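Local coordinates for Polyphosphate:AMP phosphotransferase (Pseudomonas aeruginosa PAO1, PDB 3CZP), which transfers phosphate from inorganic polyphosphate to AMP to make ADP, and less efficiently to GMP, as a magnesium-dependent homodimer of chains with two fused PPK2 domains, at residues Ile23-Ala28 with Asn64-Pro69; Phe152-Ser157 with Leu223-Ile228. All coordinates share one frame; numbering follows the deposited sequence.

Interaction 1 of 2, residues Ile23-Ala28 with Asn64-Pro69; sequences IELREA and NEWMDP
At the C-terminal end of helix 56-66, in the first PPK2 domain, R26 of helix 15-39 brings its guanidinium up to W66 CD1 and reaches the backbone of E65. The CA atoms of R26 and W66 are just 5.0 Å apart, so the two backbones come close here. In R26, CG lies between the backbone N and C (chi1 74°) and the chain bends at chi3, which brings the guanidinium to W66 CD1 and E65 O. W66 CD1 sits over the centre of one guanidinium face, 3.7 Å from R26 CZ, with the ring and guanidinium planes inclined at 56°, far from a parallel stack. R26 NH1 donates to E65 O at 3.3 Å, a long and bent bond that meets the carbonyl from above its plane. A water in the guanidinium plane adds a second link: it accepts from R26 NE at 2.7 Å and donates to W66 O at 2.8 Å. Two carbonyls at the helix end are thereby served by one arginine, directly and through water, and its positive charge probably suits the negative end of the helix dipole. The E65 carboxylate adds a long salt bridge, OE2 lying 4.0 Å from R26 NH1; the same oxygen has a weak, long ion pair with R318 of the second subunit. Further along the indole, at its six-membered ring, L25 CD2 packs against W66 CZ3 at 3.9 Å, and L25 and W66 also touch helix 218-238. An arginine here reaches the C-terminal carbonyls of the helix that follows strand 44-50, the central sheet strand, after a short loop corresponding in position to the P-loop of a P-loop NTPase-like fold.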
loop_
_atom_site.group_PDB
_atom_site.type_symbol
_atom_site.label_atom_id
_atom_site.label_comp_id
_atom_site.label_asym_id
_atom_site.label_seq_id
_atom_site.Cartn_x
_atom_site.Cartn_y
_atom_site.Cartn_z
ATOM N N ILE A 23 -0.596 32.122 -20.588
ATOM C CA ILE A 23 -1.909 31.742 -21.073
ATOM C C ILE A 23 -1.766 30.530 -21.955
ATOM O O ILE A 23 -2.498 29.567 -21.805
ATOM C CB ILE A 23 -2.625 32.895 -21.896
ATOM C CG1 ILE A 23 -2.932 34.103 -21.012
ATOM C CG2 ILE A 23 -3.934 32.396 -22.555
ATOM C CD1 ILE A 23 -3.417 35.321 -21.818
ATOM N N GLU A 24 -0.774 30.581 -22.840
ATOM C CA GLU A 24 -0.495 29.500 -23.777
ATOM C C GLU A 24 0.082 28.286 -23.038
ATOM O O GLU A 24 -0.338 27.181 -23.306
ATOM C CB GLU A 24 0.491 30.017 -24.816
ATOM C CG GLU A 24 0.817 29.162 -26.027
ATOM C CD GLU A 24 1.671 30.003 -27.042
ATOM O OE1 GLU A 24 2.834 30.336 -26.705
ATOM O OE2 GLU A 24 1.158 30.382 -28.135
ATOM N N LEU A 25 1.019 28.536 -22.126
ATOM C CA LEU A 25 1.795 27.526 -21.449
ATOM C C LEU A 25 0.875 26.682 -20.620
ATOM O O LEU A 25 1.001 25.487 -20.627
ATOM C CB LEU A 25 2.880 28.135 -20.532
ATOM C CG LEU A 25 3.740 27.147 -19.681
ATOM C CD1 LEU A 25 4.433 26.126 -20.544
ATOM C CD2 LEU A 25 4.764 27.899 -18.877
ATOM N N ARG A 26 -0.036 27.305 -19.881
ATOM C CA ARG A 26 -0.912 26.543 -19.010
ATOM C C ARG A 26 -1.889 25.672 -19.816
ATOM O O ARG A 26 -2.118 24.486 -19.494
ATOM C CB ARG A 26 -1.555 27.434 -17.931
ATOM C CG ARG A 26 -2.603 28.328 -18.333
ATOM C CD ARG A 26 -2.888 29.365 -17.193
ATOM N NE ARG A 26 -3.474 28.822 -15.982
ATOM C CZ ARG A 26 -3.761 29.550 -14.914
ATOM N NH1 ARG A 26 -4.293 28.973 -13.877
ATOM N NH2 ARG A 26 -3.568 30.866 -14.893
ATOM N N GLU A 27 -2.376 26.180 -20.934
ATOM C CA GLU A 27 -3.215 25.345 -21.773
ATOM C C GLU A 27 -2.415 24.127 -22.348
ATOM O O GLU A 27 -2.897 23.003 -22.298
ATOM C CB GLU A 27 -3.891 26.165 -22.863
ATOM C CG GLU A 27 -5.327 25.816 -23.010
ATOM C CD GLU A 27 -6.242 26.188 -21.775
ATOM O OE1 GLU A 27 -7.255 25.484 -21.642
ATOM O OE2 GLU A 27 -5.997 27.159 -20.974
ATOM N N ALA A 28 -1.206 24.367 -22.865
ATOM C CA ALA A 28 -0.329 23.323 -23.375
ATOM C C ALA A 28 0.066 22.335 -22.261
ATOM O O ALA A 28 0.090 21.139 -22.509
ATOM C CB ALA A 28 0.948 23.904 -24.035
ATOM N N ASN A 64 0.612 23.766 -9.728
ATOM C CA ASN A 64 -0.669 23.146 -9.330
ATOM C C ASN A 64 -1.862 24.032 -9.533
ATOM O O ASN A 64 -2.994 23.618 -9.276
ATOM C CB ASN A 64 -0.551 22.697 -7.893
ATOM C CG ASN A 64 0.187 21.375 -7.764
ATOM O OD1 ASN A 64 -0.451 20.329 -7.876
ATOM N ND2 ASN A 64 1.556 21.407 -7.546
ATOM N N GLU A 65 -1.610 25.259 -9.999
ATOM C CA GLU A 65 -2.656 26.163 -10.471
ATOM C C GLU A 65 -2.722 26.116 -11.962
ATOM O O GLU A 65 -3.790 26.040 -12.525
ATOM C CB GLU A 65 -2.395 27.595 -10.012
ATOM C CG GLU A 65 -3.543 28.519 -10.428
ATOM C CD GLU A 65 -3.365 29.924 -9.869
ATOM O OE1 GLU A 65 -2.567 30.033 -8.915
ATOM O OE2 GLU A 65 -4.039 30.861 -10.407
ATOM N N TRP A 66 -1.562 26.056 -12.595
ATOM C CA TRP A 66 -1.457 25.923 -14.048
ATOM C C TRP A 66 -1.930 24.580 -14.541
ATOM O O TRP A 66 -2.608 24.499 -15.567
ATOM C CB TRP A 66 -0.004 26.115 -14.492
ATOM C CG TRP A 66 0.483 27.559 -14.345
ATOM C CD1 TRP A 66 -0.251 28.632 -13.999
ATOM C CD2 TRP A 66 1.820 28.024 -14.536
ATOM N NE1 TRP A 66 0.525 29.763 -13.983
ATOM C CE2 TRP A 66 1.816 29.418 -14.291
ATOM C CE3 TRP A 66 3.024 27.402 -14.886
ATOM C CZ2 TRP A 66 2.971 30.211 -14.414
ATOM C CZ3 TRP A 66 4.169 28.187 -15.001
ATOM C CH2 TRP A 66 4.139 29.582 -14.753
HETATM N N MSE A 67 -1.512 23.528 -13.825
HETATM C CA MSE A 67 -1.813 22.166 -14.186
HETATM C C MSE A 67 -2.957 21.680 -13.340
HETATM O O MSE A 67 -3.521 22.419 -12.530
HETATM C CB MSE A 67 -0.559 21.275 -14.062
HETATM C CG MSE A 67 0.597 21.831 -14.874
HETATM SE SE MSE A 67 2.183 20.749 -14.623
HETATM C CE MSE A 67 1.691 19.436 -15.863
ATOM N N ASP A 68 -3.380 20.448 -13.562
ATOM C CA ASP A 68 -4.496 19.875 -12.808
ATOM C C ASP A 68 -3.911 19.154 -11.579
ATOM O O ASP A 68 -3.271 18.126 -11.689
ATOM C CB ASP A 68 -5.279 18.894 -13.720
ATOM C CG ASP A 68 -6.645 18.485 -13.168
ATOM O OD1 ASP A 68 -6.868 18.480 -11.956
ATOM O OD2 ASP A 68 -7.509 18.023 -13.951
ATOM N N PRO A 69 -4.162 19.679 -10.379
ATOM C CA PRO A 69 -3.631 19.017 -9.214
ATOM C C PRO A 69 -4.229 17.628 -8.944
ATOM O O PRO A 69 -3.663 16.869 -8.157
ATOM C CB PRO A 69 -4.019 19.967 -8.084
ATOM C CG PRO A 69 -5.261 20.676 -8.570
ATOM C CD PRO A 69 -5.028 20.829 -10.034
HETATM O O HOH W 1 -4.576 26.393 -15.979
#

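Interaction 2 of 2, residues Phe152-Ser157 with Leu223-Ile228; sequences FWFHLS and LTVGRI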
loop_
_atom_site.group_PDB
_atom_site.type_symbol
_atom_site.label_atom_id
_atom_site.label_comp_id
_atom_site.label_asym_id
_atom_site.label_seq_id
_atom_site.Cartn_x
_atom_site.Cartn_y
_atom_site.Cartn_z
ATOM N N PHE A 152 15.184 20.083 -10.582
ATOM C CA PHE A 152 15.310 21.506 -10.614
ATOM C C PHE A 152 16.018 21.954 -9.379
ATOM O O PHE A 152 15.626 21.615 -8.244
ATOM C CB PHE A 152 13.952 22.223 -10.752
ATOM C CG PHE A 152 13.256 21.971 -12.029
ATOM C CD1 PHE A 152 13.602 22.645 -13.192
ATOM C CD2 PHE A 152 12.195 21.072 -12.080
ATOM C CE1 PHE A 152 12.909 22.387 -14.373
ATOM C CE2 PHE A 152 11.479 20.852 -13.250
ATOM C CZ PHE A 152 11.839 21.472 -14.377
ATOM N N TRP A 153 17.056 22.733 -9.613
ATOM C CA TRP A 153 17.779 23.430 -8.581
ATOM C C TRP A 153 17.500 24.931 -8.677
ATOM O O TRP A 153 17.956 25.604 -9.589
ATOM C CB TRP A 153 19.290 23.157 -8.722
ATOM C CG TRP A 153 20.150 23.933 -7.722
ATOM C CD1 TRP A 153 20.450 25.242 -7.760
ATOM C CD2 TRP A 153 20.793 23.411 -6.569
ATOM N NE1 TRP A 153 21.211 25.597 -6.673
ATOM C CE2 TRP A 153 21.446 24.473 -5.935
ATOM C CE3 TRP A 153 20.868 22.143 -5.996
ATOM C CZ2 TRP A 153 22.212 24.295 -4.806
ATOM C CZ3 TRP A 153 21.619 21.984 -4.842
ATOM C CH2 TRP A 153 22.270 23.033 -4.275
ATOM N N PHE A 154 16.739 25.428 -7.715
ATOM C CA PHE A 154 16.389 26.822 -7.571
ATOM C C PHE A 154 17.531 27.561 -6.887
ATOM O O PHE A 154 17.907 27.218 -5.743
ATOM C CB PHE A 154 15.104 26.948 -6.740
ATOM C CG PHE A 154 13.879 26.445 -7.463
ATOM C CD1 PHE A 154 13.003 27.327 -8.083
ATOM C CD2 PHE A 154 13.648 25.077 -7.610
ATOM C CE1 PHE A 154 11.921 26.858 -8.808
ATOM C CE2 PHE A 154 12.518 24.610 -8.304
ATOM C CZ PHE A 154 11.677 25.487 -8.894
ATOM N N HIS A 155 18.103 28.542 -7.582
ATOM C CA HIS A 155 19.323 29.168 -7.130
ATOM C C HIS A 155 19.164 30.628 -6.714
ATOM O O HIS A 155 18.437 31.377 -7.345
ATOM C CB HIS A 155 20.364 29.150 -8.241
ATOM C CG HIS A 155 21.730 29.447 -7.745
ATOM N ND1 HIS A 155 22.331 28.708 -6.748
ATOM C CD2 HIS A 155 22.601 30.432 -8.063
ATOM C CE1 HIS A 155 23.529 29.203 -6.505
ATOM N NE2 HIS A 155 23.710 30.256 -7.283
ATOM N N LEU A 156 19.945 31.029 -5.700
ATOM C CA LEU A 156 20.247 32.423 -5.454
ATOM C C LEU A 156 21.717 32.493 -5.176
ATOM O O LEU A 156 22.310 31.546 -4.676
ATOM C CB LEU A 156 19.475 32.983 -4.252
ATOM C CG LEU A 156 17.941 33.080 -4.241
ATOM C CD1 LEU A 156 17.458 33.447 -2.812
ATOM C CD2 LEU A 156 17.432 34.056 -5.311
ATOM N N SER A 157 22.314 33.620 -5.520
ATOM C CA SER A 157 23.679 33.896 -5.115
ATOM C C SER A 157 23.680 34.332 -3.669
ATOM O O SER A 157 22.658 34.657 -3.073
ATOM C CB SER A 157 24.364 34.939 -6.012
ATOM O OG SER A 157 23.774 36.198 -5.837
ATOM N N LEU A 223 8.036 30.538 -15.190
ATOM C CA LEU A 223 7.952 30.316 -16.611
ATOM C C LEU A 223 9.031 29.383 -17.137
ATOM O O LEU A 223 8.768 28.595 -18.028
ATOM C CB LEU A 223 8.000 31.652 -17.368
ATOM C CG LEU A 223 7.381 31.674 -18.775
ATOM C CD1 LEU A 223 5.969 31.194 -18.798
ATOM C CD2 LEU A 223 7.458 33.081 -19.390
ATOM N N THR A 224 10.262 29.555 -16.641
ATOM C CA THR A 224 11.396 28.725 -17.075
ATOM C C THR A 224 11.206 27.217 -16.771
ATOM O O THR A 224 11.293 26.339 -17.675
ATOM C CB THR A 224 12.730 29.281 -16.577
ATOM O OG1 THR A 224 12.910 30.570 -17.148
ATOM C CG2 THR A 224 13.928 28.366 -16.968
ATOM N N VAL A 225 10.843 26.939 -15.534
ATOM C CA VAL A 225 10.494 25.572 -15.069
ATOM C C VAL A 225 9.315 24.984 -15.869
ATOM O O VAL A 225 9.367 23.827 -16.331
ATOM C CB VAL A 225 10.134 25.564 -13.555
ATOM C CG1 VAL A 225 9.456 24.187 -13.111
ATOM C CG2 VAL A 225 11.343 25.868 -12.677
ATOM N N GLY A 226 8.250 25.778 -16.046
ATOM C CA GLY A 226 7.071 25.322 -16.802
ATOM C C GLY A 226 7.375 25.003 -18.250
ATOM O O GLY A 226 6.862 24.023 -18.799
ATOM N N ARG A 227 8.199 25.841 -18.876
ATOM C CA ARG A 227 8.670 25.610 -20.258
ATOM C C ARG A 227 9.495 24.337 -20.353
ATOM O O ARG A 227 9.364 23.572 -21.301
ATOM C CB ARG A 227 9.531 26.784 -20.729
ATOM C CG ARG A 227 8.715 28.035 -21.044
ATOM C CD ARG A 227 9.630 29.206 -21.327
ATOM N NE ARG A 227 8.899 30.200 -22.073
ATOM C CZ ARG A 227 9.267 31.461 -22.177
ATOM N NH1 ARG A 227 10.362 31.885 -21.587
ATOM N NH2 ARG A 227 8.519 32.279 -22.887
ATOM N N ILE A 228 10.389 24.147 -19.381
ATOM C CA ILE A 228 11.235 22.932 -19.360
ATOM C C ILE A 228 10.348 21.668 -19.225
ATOM O O ILE A 228 10.544 20.666 -19.939
ATOM C CB ILE A 228 12.321 23.008 -18.261
ATOM C CG1 ILE A 228 13.399 24.071 -18.626
ATOM C CG2 ILE A 228 13.015 21.633 -18.019
ATOM C CD1 ILE A 228 14.234 24.549 -17.376
#
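Strand 152-155 and helix 223-228 run nearly antiparallel, their axes 168° apart in direction and 11.0 Å apart at closest approach, with F152 and V225 the nearest pair of CA atoms at 7.7 Å. That spacing is bridged entirely by apolar side chains. V225 divides its methyls between the phenyl rings of F152 and F154. CG1, placed trans to the backbone N (chi1 168°), makes a CH-pi contact over one face of F152, 4.0 Å from the ring centroid and 16° off the normal, displaced toward the rim. The other branch, CG2, meets F154 CZ at 3.8 Å and also touches F152 CD1. Strand 148-155 lies between strands 44-50 and 210-214 in the five-stranded parallel sheet, whose order 2-3-1-4-5 fits a P-loop NTPase-like alpha/beta fold, and helix 218-238 packs on one face of this sheet. One turn further along the helix, I228 flanks the outer part of the F152 ring: its CB lies in the ring plane at the edge, while CG2 approaches CE1 to 3.7 Å. The I228 side chain also touches Y211 of the adjoining strand.

From the N terminus, the chain runs along helix 15-39, through strand 44-50 and into helix 56-66, where interaction 1 closes a loop of 35 intervening residues. Much further on, strand 148-155 opens interaction 2, which closes after 65 more residues on helix 218-238. The two loops follow one another without nesting or crossing, and both belong to the first PPK2 domain. Their centres lie 16 Å apart, yet they touch: L25 CD2 packs 3.5 Å from L223 CD1, and W66 also meets the backbone of L223. Helix 218-238 thus meets L25 and W66 of interaction 1 and strand 148-155 of interaction 2, tying the two contacts together.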